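Long-range contact in glycosyl transferase (Staphylococcus aureus, PDB 5TZJ), which belongs to glycosyl transferase family 2 and binds uridine-diphosphate-N-acetylglucosamine in a pocket of the model: residues A[79-89]-A[153-163]. Residues are numbered along the deposited sequence; the frame is centred on the assembly and turned at random.
Sequences LKQAEGEFVLF and PTKIYRTALLK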
loop_
_atom_site.group_PDB
_atom_site.type_symbol
_atom_site.label_atom_id
_atom_site.label_comp_id
_atom_site.label_asym_id
_atom_site.label_seq_id
_atom_site.Cartn_x
_atom_site.Cartn_y
_atom_site.Cartn_z
ATOM N N LEU A 79 -9.916 5.299 -13.689
ATOM C CA LEU A 79 -10.983 4.591 -12.984
ATOM C C LEU A 79 -12.357 5.120 -13.400
ATOM O O LEU A 79 -13.297 4.335 -13.625
ATOM C CB LEU A 79 -10.759 4.704 -11.469
ATOM C CG LEU A 79 -11.712 3.932 -10.542
ATOM C CD1 LEU A 79 -11.822 2.466 -10.955
ATOM C CD2 LEU A 79 -11.251 4.088 -9.054
ATOM N N LYS A 80 -12.467 6.441 -13.591
ATOM C CA LYS A 80 -13.726 7.020 -14.059
ATOM C C LYS A 80 -14.096 6.529 -15.460
ATOM O O LYS A 80 -15.271 6.257 -15.724
ATOM C CB LYS A 80 -13.645 8.545 -14.014
ATOM C CG LYS A 80 -14.010 9.114 -12.642
ATOM C CD LYS A 80 -13.026 10.181 -12.164
ATOM C CE LYS A 80 -13.321 10.598 -10.708
ATOM N NZ LYS A 80 -12.124 11.112 -9.957
ATOM N N GLN A 81 -13.113 6.403 -16.369
ATOM C CA GLN A 81 -13.373 5.925 -17.733
ATOM C C GLN A 81 -13.680 4.442 -17.779
ATOM O O GLN A 81 -14.301 3.973 -18.734
ATOM C CB GLN A 81 -12.172 6.197 -18.651
ATOM C CG GLN A 81 -11.839 7.680 -18.885
ATOM C CD GLN A 81 -10.437 7.912 -19.478
ATOM O OE1 GLN A 81 -9.628 6.994 -19.567
ATOM N NE2 GLN A 81 -10.156 9.158 -19.872
ATOM N N ALA A 82 -13.254 3.701 -16.764
ATOM C CA ALA A 82 -13.303 2.246 -16.781
ATOM C C ALA A 82 -14.732 1.722 -16.814
ATOM O O ALA A 82 -15.584 2.140 -16.021
ATOM C CB ALA A 82 -12.571 1.715 -15.547
ATOM N N GLU A 83 -14.968 0.755 -17.702
ATOM C CA GLU A 83 -16.256 0.105 -17.845
ATOM C C GLU A 83 -16.256 -1.363 -17.428
ATOM O O GLU A 83 -17.321 -1.984 -17.443
ATOM C CB GLU A 83 -16.730 0.229 -19.298
ATOM C CG GLU A 83 -17.242 1.612 -19.644
ATOM C CD GLU A 83 -17.792 1.699 -21.068
ATOM O OE1 GLU A 83 -16.976 1.839 -22.012
ATOM O OE2 GLU A 83 -19.035 1.615 -21.231
ATOM N N GLY A 84 -15.105 -1.941 -17.061
ATOM C CA GLY A 84 -15.085 -3.345 -16.685
ATOM C C GLY A 84 -15.773 -3.600 -15.354
ATOM O O GLY A 84 -15.887 -2.711 -14.511
ATOM N N GLU A 85 -16.271 -4.839 -15.168
ATOM C CA GLU A 85 -16.908 -5.175 -13.889
ATOM C C GLU A 85 -15.898 -5.119 -12.732
ATOM O O GLU A 85 -16.271 -4.803 -11.594
ATOM C CB GLU A 85 -17.575 -6.548 -13.958
ATOM C CG GLU A 85 -18.546 -6.819 -12.797
ATOM C CD GLU A 85 -19.325 -8.128 -12.926
ATOM O OE1 GLU A 85 -18.758 -9.139 -13.406
ATOM O OE2 GLU A 85 -20.517 -8.140 -12.537
ATOM N N PHE A 86 -14.627 -5.390 -13.031
ATOM C CA PHE A 86 -13.509 -5.367 -12.105
ATOM C C PHE A 86 -12.391 -4.518 -12.687
ATOM O O PHE A 86 -12.252 -4.445 -13.911
ATOM C CB PHE A 86 -13.020 -6.795 -11.879
ATOM C CG PHE A 86 -13.959 -7.608 -11.039
ATOM C CD1 PHE A 86 -14.985 -8.331 -11.617
ATOM C CD2 PHE A 86 -13.835 -7.604 -9.666
ATOM C CE1 PHE A 86 -15.860 -9.044 -10.833
ATOM C CE2 PHE A 86 -14.703 -8.314 -8.880
ATOM C CZ PHE A 86 -15.715 -9.035 -9.465
ATOM N N VAL A 87 -11.564 -3.910 -11.820
ATOM C CA VAL A 87 -10.355 -3.265 -12.302
ATOM C C VAL A 87 -9.115 -3.986 -11.793
ATOM O O VAL A 87 -9.080 -4.562 -10.690
ATOM C CB VAL A 87 -10.273 -1.763 -11.962
ATOM C CG1 VAL A 87 -11.455 -1.000 -12.597
ATOM C CG2 VAL A 87 -10.215 -1.523 -10.472
ATOM N N LEU A 88 -8.068 -3.929 -12.619
ATOM C CA LEU A 88 -6.728 -4.365 -12.242
ATOM C C LEU A 88 -5.774 -3.228 -12.548
ATOM O O LEU A 88 -5.720 -2.763 -13.689
ATOM C CB LEU A 88 -6.300 -5.609 -13.012
ATOM C CG LEU A 88 -4.825 -6.004 -12.900
ATOM C CD1 LEU A 88 -4.408 -6.360 -11.464
ATOM C CD2 LEU A 88 -4.569 -7.202 -13.880
ATOM N N PHE A 89 -5.030 -2.788 -11.540
ATOM C CA PHE A 89 -4.017 -1.759 -11.718
ATOM C C PHE A 89 -2.661 -2.410 -11.982
ATOM O O PHE A 89 -2.187 -3.227 -11.191
ATOM C CB PHE A 89 -3.923 -0.853 -10.483
ATOM C CG PHE A 89 -5.189 -0.117 -10.173
ATOM C CD1 PHE A 89 -5.485 1.120 -10.815
ATOM C CD2 PHE A 89 -6.119 -0.661 -9.314
ATOM C CE1 PHE A 89 -6.668 1.796 -10.529
ATOM C CE2 PHE A 89 -7.303 0.015 -9.016
ATOM C CZ PHE A 89 -7.579 1.245 -9.629
ATOM N N PRO A 153 -1.643 -1.118 -5.113
ATOM C CA PRO A 153 -2.907 -1.244 -5.845
ATOM C C PRO A 153 -2.904 -2.354 -6.893
ATOM O O PRO A 153 -3.865 -2.459 -7.679
ATOM C CB PRO A 153 -3.040 0.146 -6.492
ATOM C CG PRO A 153 -1.622 0.562 -6.773
ATOM C CD PRO A 153 -0.809 -0.003 -5.608
ATOM N N THR A 154 -1.856 -3.185 -6.918
ATOM C CA THR A 154 -1.639 -4.199 -7.972
ATOM C C THR A 154 -2.444 -5.466 -7.669
ATOM O O THR A 154 -1.908 -6.567 -7.513
ATOM C CB THR A 154 -0.153 -4.517 -8.055
ATOM O OG1 THR A 154 0.281 -4.985 -6.755
ATOM C CG2 THR A 154 0.613 -3.254 -8.406
ATOM N N LYS A 155 -3.753 -5.251 -7.543
ATOM C CA LYS A 155 -4.757 -6.231 -7.163
ATOM C C LYS A 155 -5.973 -6.000 -8.053
ATOM O O LYS A 155 -6.053 -5.018 -8.803
ATOM C CB LYS A 155 -5.147 -6.094 -5.683
ATOM C CG LYS A 155 -3.924 -6.083 -4.708
ATOM C CD LYS A 155 -4.326 -5.585 -3.310
ATOM C CE LYS A 155 -3.213 -5.881 -2.256
ATOM N NZ LYS A 155 -1.954 -5.197 -2.613
ATOM N N ILE A 156 -6.936 -6.906 -7.943
ATOM C CA ILE A 156 -8.190 -6.803 -8.662
ATOM C C ILE A 156 -9.266 -6.329 -7.697
ATOM O O ILE A 156 -9.452 -6.913 -6.601
ATOM C CB ILE A 156 -8.550 -8.153 -9.306
ATOM C CG1 ILE A 156 -7.472 -8.499 -10.341
ATOM C CG2 ILE A 156 -9.956 -8.126 -9.964
ATOM C CD1 ILE A 156 -7.732 -9.826 -11.065
ATOM N N TYR A 157 -10.000 -5.281 -8.113
ATOM C CA TYR A 157 -11.043 -4.680 -7.287
ATOM C C TYR A 157 -12.348 -4.628 -8.062
ATOM O O TYR A 157 -12.353 -4.279 -9.245
ATOM C CB TYR A 157 -10.713 -3.285 -6.873
ATOM C CG TYR A 157 -9.356 -3.077 -6.235
ATOM C CD1 TYR A 157 -9.270 -2.818 -4.866
ATOM C CD2 TYR A 157 -8.168 -3.110 -6.982
ATOM C CE1 TYR A 157 -8.056 -2.597 -4.258
ATOM C CE2 TYR A 157 -6.924 -2.886 -6.367
ATOM C CZ TYR A 157 -6.887 -2.612 -5.008
ATOM O OH TYR A 157 -5.699 -2.371 -4.347
ATOM N N ARG A 158 -13.464 -4.936 -7.385
ATOM C CA ARG A 158 -14.754 -4.795 -8.047
ATOM C C ARG A 158 -15.001 -3.316 -8.303
ATOM O O ARG A 158 -14.867 -2.500 -7.385
ATOM C CB ARG A 158 -15.881 -5.377 -7.203
ATOM C CG ARG A 158 -17.261 -5.351 -7.917
ATOM C CD ARG A 158 -18.329 -5.873 -6.960
ATOM N NE ARG A 158 -18.080 -7.269 -6.607
ATOM C CZ ARG A 158 -18.503 -8.310 -7.340
ATOM N NH1 ARG A 158 -19.183 -8.101 -8.466
ATOM N NH2 ARG A 158 -18.236 -9.559 -6.955
ATOM N N THR A 159 -15.353 -2.971 -9.550
ATOM C CA THR A 159 -15.449 -1.557 -9.909
ATOM C C THR A 159 -16.521 -0.841 -9.080
ATOM O O THR A 159 -16.300 0.278 -8.595
ATOM C CB THR A 159 -15.708 -1.425 -11.420
ATOM O OG1 THR A 159 -14.682 -2.138 -12.132
ATOM C CG2 THR A 159 -15.719 0.058 -11.864
ATOM N N ALA A 160 -17.674 -1.484 -8.869
ATOM C CA ALA A 160 -18.716 -0.879 -8.036
ATOM C C ALA A 160 -18.285 -0.723 -6.579
ATOM O O ALA A 160 -18.795 0.166 -5.877
ATOM C CB ALA A 160 -20.001 -1.704 -8.107
ATOM N N LEU A 161 -17.383 -1.579 -6.082
ATOM C CA LEU A 161 -16.926 -1.374 -4.706
ATOM C C LEU A 161 -16.223 -0.043 -4.583
ATOM O O LEU A 161 -16.446 0.708 -3.626
ATOM C CB LEU A 161 -15.995 -2.497 -4.251
ATOM C CG LEU A 161 -15.267 -2.187 -2.937
ATOM C CD1 LEU A 161 -16.150 -2.512 -1.716
ATOM C CD2 LEU A 161 -13.987 -2.957 -2.906
ATOM N N LEU A 162 -15.381 0.272 -5.560
ATOM C CA LEU A 162 -14.657 1.535 -5.559
ATOM C C LEU A 162 -15.603 2.705 -5.780
ATOM O O LEU A 162 -15.577 3.694 -5.036
ATOM C CB LEU A 162 -13.557 1.490 -6.637
ATOM C CG LEU A 162 -12.501 0.365 -6.444
ATOM C CD1 LEU A 162 -11.410 0.409 -7.556
ATOM C CD2 LEU A 162 -11.835 0.425 -5.014
ATOM N N LYS A 163 -16.467 2.598 -6.773
ATOM C CA LYS A 163 -17.233 3.778 -7.158
ATOM C C LYS A 163 -18.394 4.033 -6.202
ATOM O O LYS A 163 -18.647 5.189 -5.849
ATOM C CB LYS A 163 -17.711 3.654 -8.612
ATOM C CG LYS A 163 -16.547 3.741 -9.591
ATOM C CD LYS A 163 -17.001 3.806 -11.067
ATOM C CE LYS A 163 -15.780 4.002 -11.961
ATOM N NZ LYS A 163 -16.055 3.806 -13.418
HETATM O O HOH W 1 -18.578 -3.590 -10.570
#
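Val87, Leu79 and Phe89 meet Leu162 on one face of the sheet. Leu162 CD1 lies 3.7 Å from Val87 CG2 and also touches both methyls of Leu79. The same CD1 sits at the edge of the Phe89 ring. Tyr157 reaches that ring too, its CD2 in the Phe89 plane and the two ring planes at 73°. Nearby, Pro153 touches the bound uridine-diphosphate-N-acetylglucosamine. On the other face, Phe86 CB packs on Ile156 CG2, and helix 100-111 covers both residues. Phe86 CZ lies over the centre of the Arg158 guanidinium, 3.6 Å from Arg158 CZ. The bend at chi3 (-63°) turns one guanidinium face to the CZ end of the Phe86 ring, the planes 58° apart, and Asp114 holds Arg158 in a salt bridge.

Strands 86-89 and 156-158 are antiparallel neighbours in the mixed central sheet. Val87 and Tyr157 form the hydrogen-bonded pair, with Val87 N to Tyr157 O at 2.7 Å. Where helix 159-164 begins, Thr159 N donates to Glu85 O. Thr159 OG1 gives its proton to Gly84 O at 2.7 Å, from above the carbonyl plane. A water links Glu85 O to Ala160 N. Farther out, extended Lys163 brings NZ to Leu79 O at 2.8 Å, with a weak bond to Ala82 O. The ammonium thus meets carbonyls at the C-terminal end of helix 72-81, where its positive charge probably suits the helix dipole.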